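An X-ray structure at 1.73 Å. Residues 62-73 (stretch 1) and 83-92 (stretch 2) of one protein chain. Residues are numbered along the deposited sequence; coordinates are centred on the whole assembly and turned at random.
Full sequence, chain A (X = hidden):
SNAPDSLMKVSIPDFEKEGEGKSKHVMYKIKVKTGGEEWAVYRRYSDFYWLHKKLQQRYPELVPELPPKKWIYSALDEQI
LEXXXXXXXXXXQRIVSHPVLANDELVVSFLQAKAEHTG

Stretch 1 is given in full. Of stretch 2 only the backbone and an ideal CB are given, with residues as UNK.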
# COMPACT_ATOMS: atom_id res chain seq x y z
N LEU A 62 13.93 10.19 0.81
CA LEU A 62 13.83 8.91 0.15
C LEU A 62 12.42 8.47 -0.20
O LEU A 62 12.25 7.58 -1.02
CB LEU A 62 14.41 7.82 1.04
CG LEU A 62 15.85 8.05 1.47
CD1 LEU A 62 16.24 6.84 2.31
CD2 LEU A 62 16.70 8.22 0.20
N VAL A 63 11.45 9.04 0.47
CA VAL A 63 10.06 8.57 0.28
C VAL A 63 9.55 9.07 -1.07
O VAL A 63 9.62 10.27 -1.37
CB VAL A 63 9.14 9.01 1.42
CG1 VAL A 63 7.71 8.53 1.19
CG2 VAL A 63 9.61 8.47 2.76
N PRO A 64 9.03 8.15 -1.89
CA PRO A 64 8.44 8.51 -3.16
C PRO A 64 7.08 9.22 -3.01
O PRO A 64 6.51 9.26 -1.92
CB PRO A 64 8.23 7.17 -3.86
CG PRO A 64 8.20 6.16 -2.80
CD PRO A 64 8.99 6.70 -1.65
N GLU A 65 6.59 9.73 -4.12
CA GLU A 65 5.28 10.32 -4.19
C GLU A 65 4.16 9.28 -3.95
O GLU A 65 4.12 8.25 -4.59
CB GLU A 65 5.12 10.92 -5.59
CG GLU A 65 3.82 11.67 -5.76
CD GLU A 65 3.53 12.06 -7.21
OE1 GLU A 65 4.28 11.60 -8.11
OE2 GLU A 65 2.55 12.81 -7.42
N LEU A 66 3.26 9.57 -3.02
CA LEU A 66 2.14 8.70 -2.74
C LEU A 66 1.01 9.06 -3.70
O LEU A 66 0.76 10.23 -3.91
CB LEU A 66 1.62 8.95 -1.31
CG LEU A 66 0.48 8.01 -0.85
CD1 LEU A 66 0.93 6.60 -0.54
CD2 LEU A 66 -0.21 8.56 0.37
N PRO A 67 0.27 8.07 -4.21
CA PRO A 67 -0.95 8.39 -4.99
C PRO A 67 -1.91 9.28 -4.21
O PRO A 67 -2.02 9.19 -2.99
CB PRO A 67 -1.56 7.00 -5.26
CG PRO A 67 -0.40 6.11 -5.23
CD PRO A 67 0.55 6.63 -4.19
N PRO A 68 -2.58 10.19 -4.91
CA PRO A 68 -3.32 11.23 -4.23
C PRO A 68 -4.63 10.83 -3.55
O PRO A 68 -5.27 9.81 -3.89
CB PRO A 68 -3.64 12.21 -5.38
CG PRO A 68 -3.70 11.38 -6.57
CD PRO A 68 -2.69 10.27 -6.37
N LYS A 69 -5.06 11.68 -2.62
CA LYS A 69 -6.38 11.58 -2.03
C LYS A 69 -7.41 11.93 -3.09
O LYS A 69 -7.15 12.77 -3.95
CB LYS A 69 -6.56 12.52 -0.83
CG LYS A 69 -5.75 12.14 0.38
CD LYS A 69 -6.16 12.94 1.60
CE LYS A 69 -5.63 14.36 1.54
NZ LYS A 69 -5.34 14.91 2.90
N LYS A 70 -8.54 11.25 -3.00
CA LYS A 70 -9.62 11.41 -3.98
C LYS A 70 -10.94 11.31 -3.28
O LYS A 70 -11.10 10.58 -2.32
CB LYS A 70 -9.58 10.31 -5.06
CG LYS A 70 -8.30 10.31 -5.92
CD LYS A 70 -8.26 9.23 -7.00
CE LYS A 70 -9.19 9.59 -8.14
NZ LYS A 70 -8.93 10.91 -8.80
N TRP A 71 -11.91 12.04 -3.77
CA TRP A 71 -13.30 11.76 -3.47
C TRP A 71 -13.71 10.59 -4.40
O TRP A 71 -13.70 10.68 -5.66
CB TRP A 71 -14.14 13.01 -3.77
CG TRP A 71 -15.62 12.76 -3.82
CD1 TRP A 71 -16.45 12.50 -2.77
CD2 TRP A 71 -16.46 12.82 -4.99
NE1 TRP A 71 -17.76 12.36 -3.22
CE2 TRP A 71 -17.78 12.55 -4.57
CE3 TRP A 71 -16.22 13.06 -6.35
CZ2 TRP A 71 -18.85 12.53 -5.48
CZ3 TRP A 71 -17.27 13.00 -7.23
CH2 TRP A 71 -18.57 12.75 -6.79
N ILE A 72 -14.04 9.49 -3.83
CA ILE A 72 -14.41 8.29 -4.64
C ILE A 72 -15.81 7.96 -4.23
O ILE A 72 -16.02 7.62 -3.09
CB ILE A 72 -13.50 7.05 -4.37
CG1 ILE A 72 -12.05 7.48 -4.41
CG2 ILE A 72 -13.76 5.91 -5.37
CD1 ILE A 72 -11.08 6.35 -4.47
N TYR A 73 -16.76 8.08 -5.16
CA TYR A 73 -18.16 7.89 -4.83
C TYR A 73 -18.59 6.42 -4.72
O TYR A 73 -18.63 5.69 -5.72
CB TYR A 73 -19.00 8.60 -5.88
CG TYR A 73 -20.48 8.31 -5.83
CD1 TYR A 73 -21.30 8.93 -4.89
CD2 TYR A 73 -21.06 7.48 -6.78
CE1 TYR A 73 -22.67 8.69 -4.88
CE2 TYR A 73 -22.43 7.25 -6.78
CZ TYR A 73 -23.23 7.85 -5.83
OH TYR A 73 -24.58 7.59 -5.84
N UNK A 83 -6.35 2.26 -11.23
CA UNK A 83 -5.24 3.21 -11.31
C UNK A 83 -4.61 3.44 -9.95
O UNK A 83 -3.38 3.50 -9.86
CB UNK A 83 -5.72 4.54 -11.89
N UNK A 84 -5.43 3.54 -8.90
CA UNK A 84 -4.88 3.65 -7.53
C UNK A 84 -4.07 2.38 -7.16
O UNK A 84 -3.00 2.49 -6.61
CB UNK A 84 -6.01 3.86 -6.52
N UNK A 85 -4.60 1.21 -7.47
CA UNK A 85 -3.89 -0.05 -7.23
C UNK A 85 -2.50 0.02 -7.85
O UNK A 85 -1.46 -0.31 -7.20
CB UNK A 85 -4.67 -1.24 -7.80
N UNK A 86 -2.43 0.40 -9.12
CA UNK A 86 -1.17 0.48 -9.83
C UNK A 86 -0.19 1.46 -9.21
O UNK A 86 1.00 1.19 -9.07
CB UNK A 86 -1.43 0.87 -11.29
N UNK A 87 -0.73 2.60 -8.79
CA UNK A 87 0.12 3.62 -8.14
C UNK A 87 0.61 3.20 -6.80
O UNK A 87 1.77 3.49 -6.43
CB UNK A 87 -0.64 4.94 -7.99
N UNK A 88 -0.25 2.55 -6.01
CA UNK A 88 0.15 2.07 -4.68
C UNK A 88 1.18 0.95 -4.81
O UNK A 88 2.08 0.84 -4.00
CB UNK A 88 -1.07 1.58 -3.89
N UNK A 89 1.06 0.15 -5.87
CA UNK A 89 2.07 -0.89 -6.16
C UNK A 89 3.45 -0.28 -6.46
O UNK A 89 4.47 -0.68 -5.89
CB UNK A 89 1.62 -1.74 -7.35
N UNK A 90 3.49 0.72 -7.33
CA UNK A 90 4.76 1.42 -7.65
C UNK A 90 5.31 2.05 -6.39
O UNK A 90 6.52 1.99 -6.10
CB UNK A 90 4.56 2.49 -8.73
N UNK A 91 4.43 2.64 -5.57
CA UNK A 91 4.86 3.27 -4.31
C UNK A 91 5.58 2.29 -3.37
O UNK A 91 6.72 2.52 -2.94
CB UNK A 91 3.65 3.87 -3.59
N UNK A 92 4.90 1.19 -3.05
CA UNK A 92 5.46 0.24 -2.10
C UNK A 92 6.70 -0.46 -2.70
O UNK A 92 7.66 -0.76 -1.96
CB UNK A 92 4.40 -0.79 -1.70

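Stretch 2 is helical throughout: phi lies between -53° and -69°, psi between -32° and -55°, and the backbone N of each of positions 87 to 92 is hydrogen-bonded to the backbone O four residues earlier. Stretch 1 crosses it without regular secondary structure. The nearest CA pairs, P67 CA to the CA of position 87 (G87 CA) at 5.8 Å and L66 CA to the CA of position 91 (Y91 CA) at 6.3 Å, mark where the backbones run closest.

Position 83 points its CA-to-CB bond toward stretch 1, but nothing of that stretch lies within 5.5 Å of the ideal CB. Polar or charged side chains suit it, and many would do. It is K83, fully extended (t at all four chi angles) and without contact.

At position 84 the bond points sideways and the ideal CB has no neighbour within 5.5 Å. Only a long side chain could span the gap, and what lies beyond it is mixed: the carbonyl of P68 asks for a donor, and the methyl-bearing side chain of I72 offers an apolar surface. Arginine, lysine or glutamine could be considered. The residue is R84, whose NH2 donates to P68 O at 3.1 Å with an N-H...O angle of 160°. P68 O, K69 CA and K70 N lie at the edge of the guanidinium, near its plane, while I72 CD1 sits over one face, 3.6 Å from R84 NH1. Two waters extend the link. Water 1 accepts from R84 NE (2.9 Å to its O) and its O donates to P68 O at 2.7 Å; the O of water 2 accepts from R84 NH2 at 2.8 Å and from K70 N at 3.1 Å.

Positions 85 and 86 point away and sideways, with open space at CB as far as stretch 1 is concerned. Polar residues are reasonable; they are K85 and Q86, neither touching stretch 1.

Position 87 is decided by distance. An ideal CB there would lie 3.0 Å from P67 CG, tight for two carbons, so the smallest residue fits best. It is G87, and P67 CG packs against its backbone, 3.5 Å from G87 C.

Position 88 points sideways, its ideal CB 4.8 Å from P67 CG. Leucine, isoleucine or methionine could reach the apolar surface of P67 and L66. L88 does so: its CD2 lies 3.9 Å from P67 CG and 4.3 Å from L66 CD1.

Positions 89 and 90 point away and sideways from stretch 1, which sets no demand there, so many side chains, polar or charged ones among them, would be compatible. They are E89 and K90.

Position 91 points toward stretch 1, its ideal CB 4.2 Å from P67 CD and 4.5 Å from E65 O. The V63-P67 segment offers room for a large side chain, aromatic or long aliphatic. Y91 fills it. L66 CD1 stands over one ring face, 3.7 Å from the centroid of the Y91 ring and 5° off its normal, a CH-pi contact. P64 CG approaches Y91 CD1 at 3.8 Å, and V63 CG1 is 3.6 Å from Y91 OH, which is hydrogen-bonded elsewhere in the structure.

Position 92 points away, leaving its choice open here; it is I92.

Stretch 2 (83-92) KRKQGLEKYI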
# COMPACT_ATOMS: atom_id res chain seq x y z
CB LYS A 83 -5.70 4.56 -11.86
CG LYS A 83 -4.56 5.57 -11.93
CD LYS A 83 -5.03 6.98 -12.33
CE LYS A 83 -3.88 7.97 -12.39
NZ LYS A 83 -4.32 9.28 -12.95
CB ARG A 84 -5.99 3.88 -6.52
CG ARG A 84 -5.52 3.92 -5.09
CD ARG A 84 -6.60 4.36 -4.14
NE ARG A 84 -6.65 5.82 -3.96
CZ ARG A 84 -7.45 6.43 -3.09
NH1 ARG A 84 -8.29 5.75 -2.35
NH2 ARG A 84 -7.37 7.75 -2.91
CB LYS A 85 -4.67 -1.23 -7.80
CG LYS A 85 -3.92 -2.54 -7.53
CD LYS A 85 -4.73 -3.75 -7.99
CE LYS A 85 -4.94 -3.63 -9.49
NZ LYS A 85 -5.51 -4.88 -10.05
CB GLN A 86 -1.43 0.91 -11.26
CG GLN A 86 -2.30 -0.04 -12.03
CD GLN A 86 -2.66 0.52 -13.41
OE1 GLN A 86 -1.97 1.41 -13.94
NE2 GLN A 86 -3.76 0.02 -13.99
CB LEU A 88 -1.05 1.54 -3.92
CG LEU A 88 -2.05 2.60 -3.44
CD1 LEU A 88 -3.25 1.97 -2.79
CD2 LEU A 88 -1.40 3.56 -2.43
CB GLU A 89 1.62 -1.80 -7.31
CG GLU A 89 2.65 -2.85 -7.68
CD GLU A 89 2.15 -3.77 -8.78
OE1 GLU A 89 2.07 -3.27 -9.92
OE2 GLU A 89 1.81 -4.95 -8.50
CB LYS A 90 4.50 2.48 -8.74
CG LYS A 90 5.73 3.32 -9.04
CD LYS A 90 5.51 4.12 -10.32
CE LYS A 90 6.51 5.27 -10.45
NZ LYS A 90 6.21 6.17 -11.61
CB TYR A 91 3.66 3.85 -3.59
CG TYR A 91 3.99 4.52 -2.27
CD1 TYR A 91 4.44 5.84 -2.23
CD2 TYR A 91 3.81 3.85 -1.06
CE1 TYR A 91 4.77 6.45 -1.03
CE2 TYR A 91 4.10 4.45 0.15
CZ TYR A 91 4.61 5.74 0.17
OH TYR A 91 4.90 6.30 1.38
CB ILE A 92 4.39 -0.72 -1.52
CG1 ILE A 92 4.93 -1.43 -0.27
CG2 ILE A 92 3.92 -1.74 -2.56
CD1 ILE A 92 5.27 -0.53 0.91
O HOH W 1 -4.98 7.59 -5.46
O HOH W 2 -9.00 8.99 -0.94
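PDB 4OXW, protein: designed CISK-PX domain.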